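Local coordinates for protein muramidase (Trichobolus zukalii, PDB 6ZMV) that hydrolyses the glycan strands of bacterial peptidoglycan, as a fungal lysozyme (muramidase) of glycoside hydrolase family 25, at residues A[89-94]-A[130-135]; A[57-62]-A[93-98]; A[111-116]-A[147-152]. All coordinates share one frame; numbering follows the deposited sequence. Where two conformers were deposited one is given.

Interaction 1 of 3, residues A[89-94]-A[130-135]. With SO4 (sulfate ion), chain G.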
ATOM      1  N   THR A  89       1.579  13.364  -1.269  1.00  4.47           N
ATOM      2  CA  THR A  89       2.048  12.057  -1.738  1.00  4.31           C
ATOM      3  C   THR A  89       2.300  11.099  -0.569  1.00  3.67           C
ATOM      4  O   THR A  89       3.071  11.370   0.318  1.00  4.55           O
ATOM      5  CB  THR A  89       3.297  12.152  -2.602  1.00  4.70           C
ATOM      6  OG1 THR A  89       3.141  13.183  -3.568  1.00  5.43           O
ATOM      7  CG2 THR A  89       3.566  10.861  -3.343  1.00  4.20           C
ATOM      8  N   LEU A  90       1.586   9.972  -0.575  1.00  4.41           N
ATOM      9  CA  LEU A  90       1.847   8.913   0.385  1.00  4.04           C
ATOM     10  C   LEU A  90       3.117   8.174   0.020  1.00  4.16           C
ATOM     11  O   LEU A  90       3.404   8.008  -1.173  1.00  4.80           O
ATOM     12  CB  LEU A  90       0.705   7.904   0.411  1.00  4.64           C
ATOM     13  CG  LEU A  90      -0.625   8.439   0.945  1.00  7.59           C
ATOM     14  CD1 LEU A  90      -1.736   7.405   0.756  1.00 10.34           C
ATOM     15  CD2 LEU A  90      -0.467   8.795   2.403  1.00 10.88           C
ATOM     16  N   PRO A  91       3.851   7.643   0.999  1.00  4.68           N
ATOM     17  CA  PRO A  91       4.912   6.718   0.638  1.00  4.96           C
ATOM     18  C   PRO A  91       4.286   5.553  -0.111  1.00  3.80           C
ATOM     19  O   PRO A  91       3.195   5.095   0.206  1.00  4.44           O
ATOM     20  CB  PRO A  91       5.510   6.277   1.983  1.00  6.47           C
ATOM     21  CG  PRO A  91       4.436   6.606   3.024  1.00  8.71           C
ATOM     22  CD  PRO A  91       3.645   7.759   2.450  1.00  5.96           C
ATOM     23  N   GLY A  92       5.028   4.998  -1.064  1.00  3.33           N
ATOM     24  CA  GLY A  92       4.531   3.876  -1.833  1.00  3.93           C
ATOM     25  C   GLY A  92       4.211   2.686  -0.936  1.00  3.61           C
ATOM     26  O   GLY A  92       4.850   2.496   0.102  1.00  4.44           O
ATOM     27  N   MET A  93       3.243   1.869  -1.347  1.00  3.33           N
ATOM     28  CA  MET A  93       2.759   0.713  -0.558  1.00  3.52           C
ATOM     29  C   MET A  93       3.147  -0.608  -1.240  1.00  3.16           C
ATOM     30  O   MET A  93       2.847  -0.810  -2.434  1.00  4.02           O
ATOM     31  CB  MET A  93       1.240   0.832  -0.345  1.00  3.62           C
ATOM     32  CG  MET A  93       0.704  -0.273   0.496  1.00  5.42           C
ATOM     33  SD  MET A  93      -1.087  -0.073   0.789  1.00  6.11           S
ATOM     34  CE  MET A  93      -1.746  -0.964  -0.599  1.00  7.66           C
ATOM     35  N   LEU A  94       3.805  -1.471  -0.484  1.00  3.17           N
ATOM     36  CA  LEU A  94       4.118  -2.843  -0.876  1.00  3.26           C
ATOM     37  C   LEU A  94       2.955  -3.751  -0.538  1.00  3.39           C
ATOM     38  O   LEU A  94       2.632  -3.898   0.647  1.00  4.68           O
ATOM     39  CB  LEU A  94       5.373  -3.312  -0.159  1.00  3.73           C
ATOM     40  CG  LEU A  94       5.794  -4.741  -0.419  1.00  4.07           C
ATOM     41  CD1 LEU A  94       6.062  -5.046  -1.871  1.00  3.95           C
ATOM     42  CD2 LEU A  94       6.967  -5.125   0.401  1.00  4.37           C
ATOM     43  N   TYR A 130      10.898   4.848   3.900  1.00  5.48           N
ATOM     44  CA  TYR A 130      10.370   3.484   3.881  1.00  4.09           C
ATOM     45  C   TYR A 130       8.979   3.444   3.261  1.00  4.36           C
ATOM     46  O   TYR A 130       8.167   4.357   3.464  1.00  5.45           O
ATOM     47  CB  TYR A 130      10.368   2.913   5.292  1.00  4.72           C
ATOM     48  CG  TYR A 130      11.760   2.579   5.789  1.00  5.93           C
ATOM     49  CD1 TYR A 130      12.434   1.488   5.264  1.00  8.00           C
ATOM     50  CD2 TYR A 130      12.350   3.290   6.810  1.00  8.05           C
ATOM     51  CE1 TYR A 130      13.691   1.139   5.687  1.00  9.33           C
ATOM     52  CE2 TYR A 130      13.612   2.928   7.264  1.00  9.94           C
ATOM     53  CZ  TYR A 130      14.291   1.859   6.699  1.00 11.16           C
ATOM     54  OH  TYR A 130      15.540   1.429   7.119  1.00 14.31           O
ATOM     55  N   PRO A 131       8.645   2.354   2.565  1.00  4.08           N
ATOM     56  CA  PRO A 131       7.309   2.159   2.060  1.00  3.96           C
ATOM     57  C   PRO A 131       6.389   1.723   3.185  1.00  3.47           C
ATOM     58  O   PRO A 131       6.806   1.221   4.223  1.00  4.29           O
ATOM     59  CB  PRO A 131       7.471   1.051   1.038  1.00  4.58           C
ATOM     60  CG  PRO A 131       8.579   0.197   1.653  1.00  4.81           C
ATOM     61  CD  PRO A 131       9.507   1.171   2.343  1.00  4.21           C
ATOM     62  N   MET A 132       5.105   1.825   2.903  1.00  2.97           N
ATOM     63  CA  MET A 132       4.081   1.134   3.716  1.00  3.68           C
ATOM     64  C   MET A 132       4.037  -0.339   3.289  1.00  3.39           C
ATOM     65  O   MET A 132       4.342  -0.655   2.118  1.00  4.32           O
ATOM     66  CB  MET A 132       2.707   1.777   3.513  1.00  3.71           C
ATOM     67  CG  MET A 132       2.741   3.292   3.648  1.00  4.82           C
ATOM     68  SD  MET A 132       1.182   4.100   3.909  1.00  5.92           S
ATOM     69  CE  MET A 132       0.450   3.819   2.300  1.00  5.65           C
ATOM     70  N   ILE A 133       3.626  -1.204   4.198  1.00  3.82           N
ATOM     71  CA  ILE A 133       3.421  -2.649   3.922  1.00  4.02           C
ATOM     72  C   ILE A 133       1.958  -2.953   4.122  1.00  3.97           C
ATOM     73  O   ILE A 133       1.456  -2.740   5.260  1.00  4.32           O
ATOM     74  CB  ILE A 133       4.315  -3.538   4.764  1.00  4.12           C
ATOM     75  CG1 ILE A 133       5.781  -3.293   4.398  1.00  4.53           C
ATOM     76  CG2 ILE A 133       3.926  -4.987   4.587  1.00  4.91           C
ATOM     77  CD1 ILE A 133       6.757  -4.006   5.352  1.00  5.00           C
ATOM     78  N   TYR A 134       1.307  -3.504   3.112  1.00  3.39           N
ATOM     79  CA  TYR A 134      -0.072  -4.001   3.175  1.00  2.88           C
ATOM     80  C   TYR A 134      -0.042  -5.485   3.391  1.00  3.08           C
ATOM     81  O   TYR A 134       0.668  -6.226   2.680  1.00  3.86           O
ATOM     82  CB  TYR A 134      -0.808  -3.670   1.870  1.00  3.58           C
ATOM     83  CG  TYR A 134      -2.149  -4.333   1.717  1.00  4.00           C
ATOM     84  CD1 TYR A 134      -2.249  -5.629   1.241  1.00  4.65           C
ATOM     85  CD2 TYR A 134      -3.318  -3.653   1.977  1.00  3.96           C
ATOM     86  CE1 TYR A 134      -3.487  -6.218   1.060  1.00  4.65           C
ATOM     87  CE2 TYR A 134      -4.554  -4.252   1.817  1.00  4.71           C
ATOM     88  CZ  TYR A 134      -4.650  -5.540   1.356  1.00  4.43           C
ATOM     89  OH  TYR A 134      -5.873  -6.116   1.150  1.00  6.56           O
ATOM     90  N   THR A 135      -0.844  -5.940   4.328  1.00  3.68           N
ATOM     91  CA  THR A 135      -1.001  -7.376   4.592  1.00  4.03           C
ATOM     92  C   THR A 135      -2.297  -7.615   5.324  1.00  4.39           C
ATOM     93  O   THR A 135      -2.787  -6.746   6.071  1.00  4.96           O
ATOM     94  CB  THR A 135       0.203  -7.924   5.410  1.00  5.10           C
ATOM     95  OG1 THR A 135       0.154  -9.345   5.548  1.00  5.34           O
ATOM     96  CG2 THR A 135       0.379  -7.267   6.762  1.00  5.42           C
TER
HETATM   97  S   SO4 G 305      11.076   7.410   6.973  0.50 18.79           S
HETATM   98  O1  SO4 G 305      11.909   6.452   6.284  0.50 17.84           O
HETATM   99  O2  SO4 G 305       9.754   7.091   6.536  0.50 29.56           O
HETATM  100  O3  SO4 G 305      11.204   7.157   8.390  0.50 20.89           O
HETATM  101  O4  SO4 G 305      11.389   8.781   6.635  0.50 18.80           O
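M93 and L94 pair in parallel with M132 and I133, and three backbone hydrogen bonds set the register. M132 N donates to G92 O (2.9 Å), L94 N to M132 O (2.8 Å) and Y134 N to L94 O (2.8 Å). The first is bent, with 144° at the hydrogen, whereas the last is nearly straight at 175°.

Apolar and sulfur contacts gather on the face that carries M93, M132 and Y134. The methylenes of M132 cross the P91 ring at about a right angle, CG to CG at 3.8 Å. Beyond them the M132 chain turns at chi3 (-69°), which brings CE to 3.7 Å from P91 O and close to M93 CB. M93 runs extended as far as its sulfur, and SD lies 5.4 Å from the centroid of the Y134 ring in an oblique Met-aromatic contact, with CE near the same ring. L94 and I133 point to the other face, where L94 meets F119 of helix 109-127.

Two polar groups have partners beyond the strands. Y130 N donates to O1 of a sulfate ion (3.0 Å), probably from the crystallisation liquor and also hydrogen-bonded to K124, while Y134 OH is hydrogen-bonded to Q179 and to glycerol.

Strand 93-95, helix 109-127 and strand 132-136 form a beta-alpha-beta crossover, the repeating unit of the TIM-barrel-like fold of this family.

Interaction 2 of 3, residues A[57-62]-A[93-98]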
ATOM      1  N   GLY A  57      -1.046   7.918  -3.299  1.00  4.59           N
ATOM      2  CA  GLY A  57       0.188   7.194  -3.545  1.00  4.68           C
ATOM      3  C   GLY A  57      -0.071   5.997  -4.401  1.00  3.42           C
ATOM      4  O   GLY A  57      -1.230   5.677  -4.686  1.00  4.12           O
ATOM      5  N   GLY A  58       1.007   5.358  -4.822  1.00  3.55           N
ATOM      6  CA  GLY A  58       0.915   4.126  -5.604  1.00  2.98           C
ATOM      7  C   GLY A  58       1.152   2.881  -4.743  1.00  3.20           C
ATOM      8  O   GLY A  58       1.667   2.928  -3.632  1.00  3.52           O
ATOM      9  N   TYR A  59       0.765   1.730  -5.292  1.00  3.47           N
ATOM     10  CA  TYR A  59       1.088   0.432  -4.693  1.00  3.26           C
ATOM     11  C   TYR A  59       1.641  -0.545  -5.722  1.00  2.82           C
ATOM     12  O   TYR A  59       1.353  -0.463  -6.918  1.00  3.50           O
ATOM     13  CB  TYR A  59      -0.051  -0.143  -3.839  1.00  3.54           C
ATOM     14  CG  TYR A  59      -1.253  -0.742  -4.522  1.00  3.77           C
ATOM     15  CD1 TYR A  59      -1.201  -2.054  -5.005  1.00  4.46           C
ATOM     16  CD2 TYR A  59      -2.451  -0.045  -4.643  1.00  4.34           C
ATOM     17  CE1 TYR A  59      -2.311  -2.659  -5.531  1.00  4.65           C
ATOM     18  CE2 TYR A  59      -3.567  -0.658  -5.167  1.00  4.34           C
ATOM     19  CZ  TYR A  59      -3.504  -1.965  -5.593  1.00  4.03           C
ATOM     20  OH  TYR A  59      -4.611  -2.554  -6.120  1.00  6.89           O
ATOM     21  N   HIS A  60       2.438  -1.464  -5.196  1.00  3.00           N
ATOM     22  CA  HIS A  60       3.059  -2.552  -5.957  1.00  3.19           C
ATOM     23  C   HIS A  60       2.534  -3.899  -5.489  1.00  3.13           C
ATOM     24  O   HIS A  60       2.707  -4.242  -4.314  1.00  4.35           O
ATOM     25  CB  HIS A  60       4.572  -2.500  -5.721  1.00  3.46           C
ATOM     26  CG  HIS A  60       5.244  -3.616  -6.465  1.00  3.35           C
ATOM     27  ND1 HIS A  60       5.410  -3.563  -7.821  1.00  4.06           N
ATOM     28  CD2 HIS A  60       5.693  -4.819  -6.058  1.00  3.49           C
ATOM     29  CE1 HIS A  60       5.977  -4.712  -8.201  1.00  4.38           C
ATOM     30  NE2 HIS A  60       6.166  -5.500  -7.134  1.00  3.99           N
ATOM     31  N   PHE A  61       1.918  -4.645  -6.398  1.00  3.57           N
ATOM     32  CA  PHE A  61       1.499  -6.018  -6.115  1.00  4.24           C
ATOM     33  C   PHE A  61       2.717  -6.944  -6.212  1.00  3.86           C
ATOM     34  O   PHE A  61       3.216  -7.206  -7.300  1.00  5.33           O
ATOM     35  CB  PHE A  61       0.346  -6.385  -7.050  1.00  5.67           C
ATOM     36  CG  PHE A  61      -0.328  -7.695  -6.753  1.00  6.54           C
ATOM     37  CD1 PHE A  61       0.368  -8.899  -6.674  1.00  8.38           C
ATOM     38  CD2 PHE A  61      -1.706  -7.726  -6.673  1.00 12.65           C
ATOM     39  CE1 PHE A  61      -0.299 -10.059  -6.356  1.00  9.32           C
ATOM     40  CE2 PHE A  61      -2.365  -8.906  -6.402  1.00 14.82           C
ATOM     41  CZ  PHE A  61      -1.668 -10.059  -6.277  1.00 13.52           C
ATOM     42  N   ALA A  62       3.231  -7.392  -5.098  1.00  4.43           N
ATOM     43  CA  ALA A  62       4.469  -8.186  -5.034  1.00  4.83           C
ATOM     44  C   ALA A  62       4.235  -9.535  -5.699  1.00  4.70           C
ATOM     45  O   ALA A  62       3.242 -10.237  -5.451  1.00  5.42           O
ATOM     46  CB  ALA A  62       4.887  -8.423  -3.594  1.00  4.48           C
ATOM     47  N   MET A  93       3.243   1.869  -1.347  1.00  3.33           N
ATOM     48  CA  MET A  93       2.759   0.713  -0.558  1.00  3.52           C
ATOM     49  C   MET A  93       3.147  -0.608  -1.240  1.00  3.16           C
ATOM     50  O   MET A  93       2.847  -0.810  -2.434  1.00  4.02           O
ATOM     51  CB  MET A  93       1.240   0.832  -0.345  1.00  3.62           C
ATOM     52  CG  MET A  93       0.704  -0.273   0.496  1.00  5.42           C
ATOM     53  SD  MET A  93      -1.087  -0.073   0.789  1.00  6.11           S
ATOM     54  CE  MET A  93      -1.746  -0.964  -0.599  1.00  7.66           C
ATOM     55  N   LEU A  94       3.805  -1.471  -0.484  1.00  3.17           N
ATOM     56  CA  LEU A  94       4.118  -2.843  -0.876  1.00  3.26           C
ATOM     57  C   LEU A  94       2.955  -3.751  -0.538  1.00  3.39           C
ATOM     58  O   LEU A  94       2.632  -3.898   0.647  1.00  4.68           O
ATOM     59  CB  LEU A  94       5.373  -3.312  -0.159  1.00  3.73           C
ATOM     60  CG  LEU A  94       5.794  -4.741  -0.419  1.00  4.07           C
ATOM     61  CD1 LEU A  94       6.062  -5.046  -1.871  1.00  3.95           C
ATOM     62  CD2 LEU A  94       6.967  -5.125   0.401  1.00  4.37           C
ATOM     63  N   ASP A  95       2.283  -4.293  -1.534  0.50  4.35           N
ATOM     64  CA  ASP A  95       1.047  -5.090  -1.372  0.50  4.94           C
ATOM     65  C   ASP A  95       1.369  -6.584  -1.344  0.50  5.08           C
ATOM     66  O   ASP A  95       1.640  -7.162  -2.378  0.50  5.20           O
ATOM     67  CB  ASP A  95       0.072  -4.764  -2.516  0.50  5.23           C
ATOM     68  CG  ASP A  95      -1.142  -5.660  -2.578  0.50  7.90           C
ATOM     69  OD1 ASP A  95      -1.312  -6.468  -1.653  0.50  8.27           O
ATOM     70  OD2 ASP A  95      -1.893  -5.582  -3.570  0.50 12.79           O
ATOM     71  N   MET A  96       1.336  -7.181  -0.158  1.00  4.78           N
ATOM     72  CA  MET A  96       1.583  -8.621   0.011  1.00  5.35           C
ATOM     73  C   MET A  96       0.231  -9.341   0.014  1.00  6.40           C
ATOM     74  O   MET A  96      -0.677  -9.041   0.795  1.00  8.78           O
ATOM     75  CB  MET A  96       2.334  -8.887   1.314  1.00  5.15           C
ATOM     76  CG  MET A  96       3.633  -8.143   1.449  1.00  5.98           C
ATOM     77  SD  MET A  96       4.758  -8.161   0.072  1.00  7.10           S
ATOM     78  CE  MET A  96       5.164  -9.896  -0.078  1.00  7.22           C
ATOM     79  N   GLU A  97       0.102 -10.300  -0.869  1.00  7.74           N
ATOM     80  CA  GLU A  97      -1.170 -10.979  -1.182  1.00 10.66           C
ATOM     81  C   GLU A  97      -0.924 -12.483  -1.184  1.00  9.32           C
ATOM     82  O   GLU A  97       0.227 -12.909  -1.491  1.00  8.33           O
ATOM     83  CB  GLU A  97      -1.602 -10.638  -2.614  1.00 13.39           C
ATOM     84  CG  GLU A  97      -1.932  -9.194  -2.874  1.00 15.01           C
ATOM     85  CD  GLU A  97      -3.337  -8.850  -2.472  1.00 15.52           C
ATOM     86  OE1 GLU A  97      -3.495  -7.701  -2.032  1.00 15.52           O
ATOM     87  OE2 GLU A  97      -4.254  -9.708  -2.555  1.00 20.58           O
ATOM     88  N   TYR A  98      -1.966 -13.254  -0.982  1.00  9.75           N
ATOM     89  CA  TYR A  98      -1.868 -14.692  -1.244  1.00 10.77           C
ATOM     90  C   TYR A  98      -1.461 -14.918  -2.699  1.00 12.60           C
ATOM     91  O   TYR A  98      -1.944 -14.211  -3.594  1.00 15.90           O
ATOM     92  CB  TYR A  98      -3.187 -15.338  -0.943  1.00 13.38           C
ATOM     93  CG  TYR A  98      -3.514 -15.360   0.524  1.00 12.51           C
ATOM     94  CD1 TYR A  98      -3.017 -16.342   1.343  1.00 16.58           C
ATOM     95  CD2 TYR A  98      -4.281 -14.376   1.098  1.00 20.83           C
ATOM     96  CE1 TYR A  98      -3.251 -16.354   2.702  1.00 15.23           C
ATOM     97  CE2 TYR A  98      -4.536 -14.369   2.455  1.00 20.22           C
ATOM     98  CZ  TYR A  98      -4.046 -15.370   3.259  1.00 18.20           C
ATOM     99  OH  TYR A  98      -4.369 -15.374   4.584  1.00 23.51           O
TER
HETATM  100  O   HOH W   1       1.758  -9.958  -3.111  1.00 10.66           O
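Residues 58-62 and 93-97 meet as neighbouring parallel strands and the loop residues that follow them, in the buried heart of the barrel sheet, with a 28° angle between the strand directions. Four backbone hydrogen bonds join them: M93 N to G58 O (3.0 Å), H60 N to M93 O (2.9 Å), D95 N to H60 O (2.8 Å) and, beyond the regular strands, A62 N to D95 O (3.2 Å). A water extends the pairing past the strand ends, donating to A62 O and D95 O and accepting from E97 N.

Y59, F61, M93 and D95 share one face of the sheet. Y59 CB touches M93 CE (3.7 Å). With Y59 CG between its backbone N and carbonyl carbon (chi1 75°), the ring lies alongside D95, CE1 3.5 Å from OD2. Further along, E97 passes across F61 at about a right angle; its CG sits over the rim of one ring face, 3.5 Å from CZ, in a CH-pi contact. An alanine in place of F61 would probably leave the E97 methylenes without this aromatic support and the carboxylate more able to turn.

H60 and L94 point to the other face, where the imidazole is held at both nitrogens, ND1 by T32 and NE2 by Q72. Past the strand ends, A62 CB packs against M96 SD and touches L94 CD1.

Glycerol, probably from the crystallisation liquor, is hydrogen-bonded to Y59 OH, E97 OE1 and M96 O, consistent with a pocket at this end of the barrel. Strand 26-33 pairs along the other edge of strand 55-61, strand 132-136 flanks strand 93-95, and helix 109-127 covers L94, A62 and M96 through I116, F119, W115 and M112.

Interaction 3 of 3, residues A[111-116]-A[147-152]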
ATOM      1  N   ALA A 111      13.100 -16.618   3.671  1.00  8.06           N
ATOM      2  CA  ALA A 111      13.214 -16.090   2.298  1.00  8.74           C
ATOM      3  C   ALA A 111      12.220 -14.955   2.081  1.00  6.69           C
ATOM      4  O   ALA A 111      12.598 -13.963   1.456  1.00  7.43           O
ATOM      5  CB  ALA A 111      12.996 -17.167   1.269  1.00 10.15           C
ATOM      6  N   MET A 112      11.006 -15.080   2.608  1.00  6.26           N
ATOM      7  CA  MET A 112      10.022 -13.999   2.428  1.00  5.61           C
ATOM      8  C   MET A 112      10.491 -12.740   3.175  1.00  5.01           C
ATOM      9  O   MET A 112      10.347 -11.637   2.656  1.00  5.71           O
ATOM     10  CB  MET A 112       8.640 -14.437   2.931  1.00  4.92           C
ATOM     11  CG  MET A 112       7.603 -13.413   2.689  1.00  5.25           C
ATOM     12  SD  MET A 112       7.263 -13.091   0.916  1.00  7.29           S
ATOM     13  CE  MET A 112       6.270 -14.503   0.538  1.00 10.59           C
ATOM     14  N   VAL A 113      10.944 -12.878   4.412  1.00  5.51           N
ATOM     15  CA  VAL A 113      11.441 -11.704   5.146  1.00  5.79           C
ATOM     16  C   VAL A 113      12.606 -11.091   4.388  1.00  5.80           C
ATOM     17  O   VAL A 113      12.660  -9.850   4.288  1.00  6.41           O
ATOM     18  CB  VAL A 113      11.807 -12.108   6.587  1.00  6.45           C
ATOM     19  CG1 VAL A 113      12.516 -10.979   7.304  1.00  7.70           C
ATOM     20  CG2 VAL A 113      10.549 -12.467   7.381  1.00  7.28           C
ATOM     21  N   ASN A 114      13.508 -11.904   3.877  1.00  5.96           N
ATOM     22  CA  ASN A 114      14.663 -11.351   3.113  1.00  6.58           C
ATOM     23  C   ASN A 114      14.167 -10.605   1.863  1.00  5.23           C
ATOM     24  O   ASN A 114      14.716  -9.570   1.522  1.00  6.22           O
ATOM     25  CB  ASN A 114      15.664 -12.459   2.753  1.00  7.93           C
ATOM     26  CG  ASN A 114      16.440 -12.973   3.934  1.00 12.24           C
ATOM     27  OD1 ASN A 114      16.487 -12.308   4.971  1.00 15.69           O
ATOM     28  ND2 ASN A 114      16.996 -14.151   3.757  1.00 15.91           N
ATOM     29  N   TRP A 115      13.184 -11.163   1.178  1.00  5.67           N
ATOM     30  CA  TRP A 115      12.657 -10.565  -0.069  1.00  4.86           C
ATOM     31  C   TRP A 115      12.012  -9.206   0.280  1.00  4.42           C
ATOM     32  O   TRP A 115      12.299  -8.191  -0.372  1.00  4.66           O
ATOM     33  CB  TRP A 115      11.584 -11.475  -0.681  1.00  5.06           C
ATOM     34  CG  TRP A 115      11.125 -11.045  -2.024  1.00  5.92           C
ATOM     35  CD1 TRP A 115      11.636 -11.520  -3.185  1.00  5.85           C
ATOM     36  CD2 TRP A 115      10.152 -10.036  -2.375  1.00  5.80           C
ATOM     37  NE1 TRP A 115      11.036 -10.881  -4.248  1.00  6.20           N
ATOM     38  CE2 TRP A 115      10.154  -9.933  -3.786  1.00  6.82           C
ATOM     39  CE3 TRP A 115       9.329  -9.200  -1.650  1.00  5.59           C
ATOM     40  CZ2 TRP A 115       9.301  -9.069  -4.466  1.00  7.71           C
ATOM     41  CZ3 TRP A 115       8.510  -8.330  -2.301  1.00  6.21           C
ATOM     42  CH2 TRP A 115       8.533  -8.234  -3.692  1.00  6.89           C
ATOM     43  N   ILE A 116      11.190  -9.164   1.319  1.00  3.98           N
ATOM     44  CA  ILE A 116      10.564  -7.885   1.721  1.00  4.23           C
ATOM     45  C   ILE A 116      11.641  -6.898   2.149  1.00  4.70           C
ATOM     46  O   ILE A 116      11.560  -5.740   1.815  1.00  5.14           O
ATOM     47  CB  ILE A 116       9.540  -8.121   2.815  1.00  4.56           C
ATOM     48  CG1 ILE A 116       8.386  -8.978   2.315  1.00  5.65           C
ATOM     49  CG2 ILE A 116       9.024  -6.801   3.394  1.00  5.20           C
ATOM     50  CD1 ILE A 116       7.442  -9.484   3.415  1.00  5.90           C
ATOM     51  N   SER A 147       6.926 -11.853  11.570  1.00  6.40           N
ATOM     52  CA  SER A 147       8.139 -11.052  11.710  1.00  6.08           C
ATOM     53  C   SER A 147       7.857  -9.656  12.251  1.00  5.50           C
ATOM     54  O   SER A 147       6.998  -8.994  11.723  1.00  6.28           O
ATOM     55  CB  SER A 147       8.885 -10.973  10.399  1.00  6.59           C
ATOM     56  OG  SER A 147      10.047 -10.162  10.476  1.00  8.10           O
ATOM     57  N   ASN A 148       8.740  -9.214  13.135  1.00  7.22           N
ATOM     58  CA  ASN A 148       8.710  -7.842  13.635  1.00  7.63           C
ATOM     59  C   ASN A 148       9.767  -6.972  12.981  1.00  6.18           C
ATOM     60  O   ASN A 148       9.945  -5.831  13.396  1.00  7.96           O
ATOM     61  CB  ASN A 148       8.806  -7.787  15.156  1.00  8.79           C
ATOM     62  CG  ASN A 148      10.130  -8.188  15.708  1.00 13.04           C
ATOM     63  OD1 ASN A 148      11.032  -8.440  14.947  1.00 15.24           O
ATOM     64  ND2 ASN A 148      10.258  -8.167  17.026  1.00 19.31           N
ATOM     65  N   LYS A 149      10.420  -7.445  11.910  1.00  6.17           N
ATOM     66  CA  LYS A 149      11.556  -6.713  11.351  1.00  7.47           C
ATOM     67  C   LYS A 149      11.213  -5.300  10.854  1.00  7.48           C
ATOM     68  O   LYS A 149      12.130  -4.451  10.799  1.00  8.86           O
ATOM     69  CB  LYS A 149      12.153  -7.517  10.200  1.00  7.92           C
ATOM     70  CG  LYS A 149      13.440  -6.952   9.605  1.00 11.93           C
ATOM     71  CD  LYS A 149      14.207  -7.899   8.708  1.00 15.16           C
ATOM     72  CE  LYS A 149      15.528  -7.248   8.315  1.00 21.49           C
ATOM     73  NZ  LYS A 149      16.251  -8.056   7.335  1.00 26.45           N
ATOM     74  N   PHE A 150       9.989  -5.075  10.438  1.00  6.57           N
ATOM     75  CA  PHE A 150       9.566  -3.817   9.758  1.00  5.40           C
ATOM     76  C   PHE A 150       8.744  -2.914  10.667  1.00  5.18           C
ATOM     77  O   PHE A 150       8.315  -1.855  10.229  1.00  6.29           O
ATOM     78  CB  PHE A 150       8.851  -4.156   8.453  1.00  5.75           C
ATOM     79  CG  PHE A 150       9.620  -5.149   7.609  1.00  5.84           C
ATOM     80  CD1 PHE A 150      10.840  -4.841   7.044  1.00  5.84           C
ATOM     81  CD2 PHE A 150       9.181  -6.444   7.525  1.00  6.78           C
ATOM     82  CE1 PHE A 150      11.565  -5.794   6.367  1.00  6.63           C
ATOM     83  CE2 PHE A 150       9.924  -7.421   6.862  1.00  7.31           C
ATOM     84  CZ  PHE A 150      11.121  -7.085   6.289  1.00  6.67           C
ATOM     85  N   ALA A 151       8.499  -3.363  11.888  1.00  5.65           N
ATOM     86  CA  ALA A 151       7.520  -2.738  12.807  1.00  6.63           C
ATOM     87  C   ALA A 151       7.939  -1.337  13.211  1.00  7.09           C
ATOM     88  O   ALA A 151       7.018  -0.594  13.554  1.00 10.68           O
ATOM     89  CB  ALA A 151       7.291  -3.599  13.982  1.00  7.36           C
ATOM     90  N   THR A 152       9.222  -0.994  13.152  1.00  7.94           N
ATOM     91  CA  THR A 152       9.691   0.338  13.547  1.00  9.02           C
ATOM     92  C   THR A 152       9.976   1.266  12.380  1.00  8.84           C
ATOM     93  O   THR A 152      10.241   2.401  12.618  1.00 13.28           O
ATOM     94  CB  THR A 152      10.928   0.276  14.456  1.00 11.75           C
ATOM     95  OG1 THR A 152      12.012  -0.299  13.729  1.00 14.28           O
ATOM     96  CG2 THR A 152      10.699  -0.571  15.690  1.00 16.08           C
TER
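I116 and F150 form the tightly packed part of this contact between helix 109-127 and the loop after helix 137-144. The methyl CG2 of I116 stands over one face of the F150 ring, offset toward its rim, 3.6 Å from CZ and 24° off the ring normal as seen from the centroid, a CH-pi contact. On the opposite face K149 CB lies above the ring centre, so the phenyl group is sandwiched between a helix side chain and its own chain neighbour. At the edge, V113 O lies in the ring plane, 3.7 Å from CZ. With chi1 at -49°, F150 CG stands anti to its carbonyl carbon and the ring reaches the helix, fixed by contacts over both faces and at the rim.

Toward solvent the packing thins to single methyl contacts from V113. Its CG2 touches S147 CB (3.8 Å), and its CG1 rests against K149 CD (3.8 Å) where the lysine passes obliquely in an extended form. K149 NZ is hydrogen-bonded to S117 OG, which also bonds V113 O, tying the exposed lysine to the helix one turn further along.

The loop keeps its own shape. S147 OG accepts from K149 N (3.1 Å) in an ST turn, and a type I turn runs from N148 to A151.

F150 also touches I133 of strand 132-136 and W140 of helix 137-144; I116 touches both of these and L94 as well, so the loop closes onto the layer between helix 109-127 and the sheet.

Overall arrangement
Interactions 1 and 2 have centres about 8 Å apart and share M93 and L94: strand 93-95 is paired with strand 132-136 on one edge and with strand 55-61 on the other, giving three adjacent parallel strands. The centre of interaction 3 lies about 14 Å from that of interaction 1 and 15 Å from that of interaction 2, outside the sheet, where helix 109-127 meets a loop. Along the chain interaction 2 closes before interaction 3 opens, whereas the segments of interactions 1 and 3 alternate. I116 and L94 connect the layers. The set thus spans the barrel wall, from the inward face near bound glycerol to helix 109-127 and its outer loop.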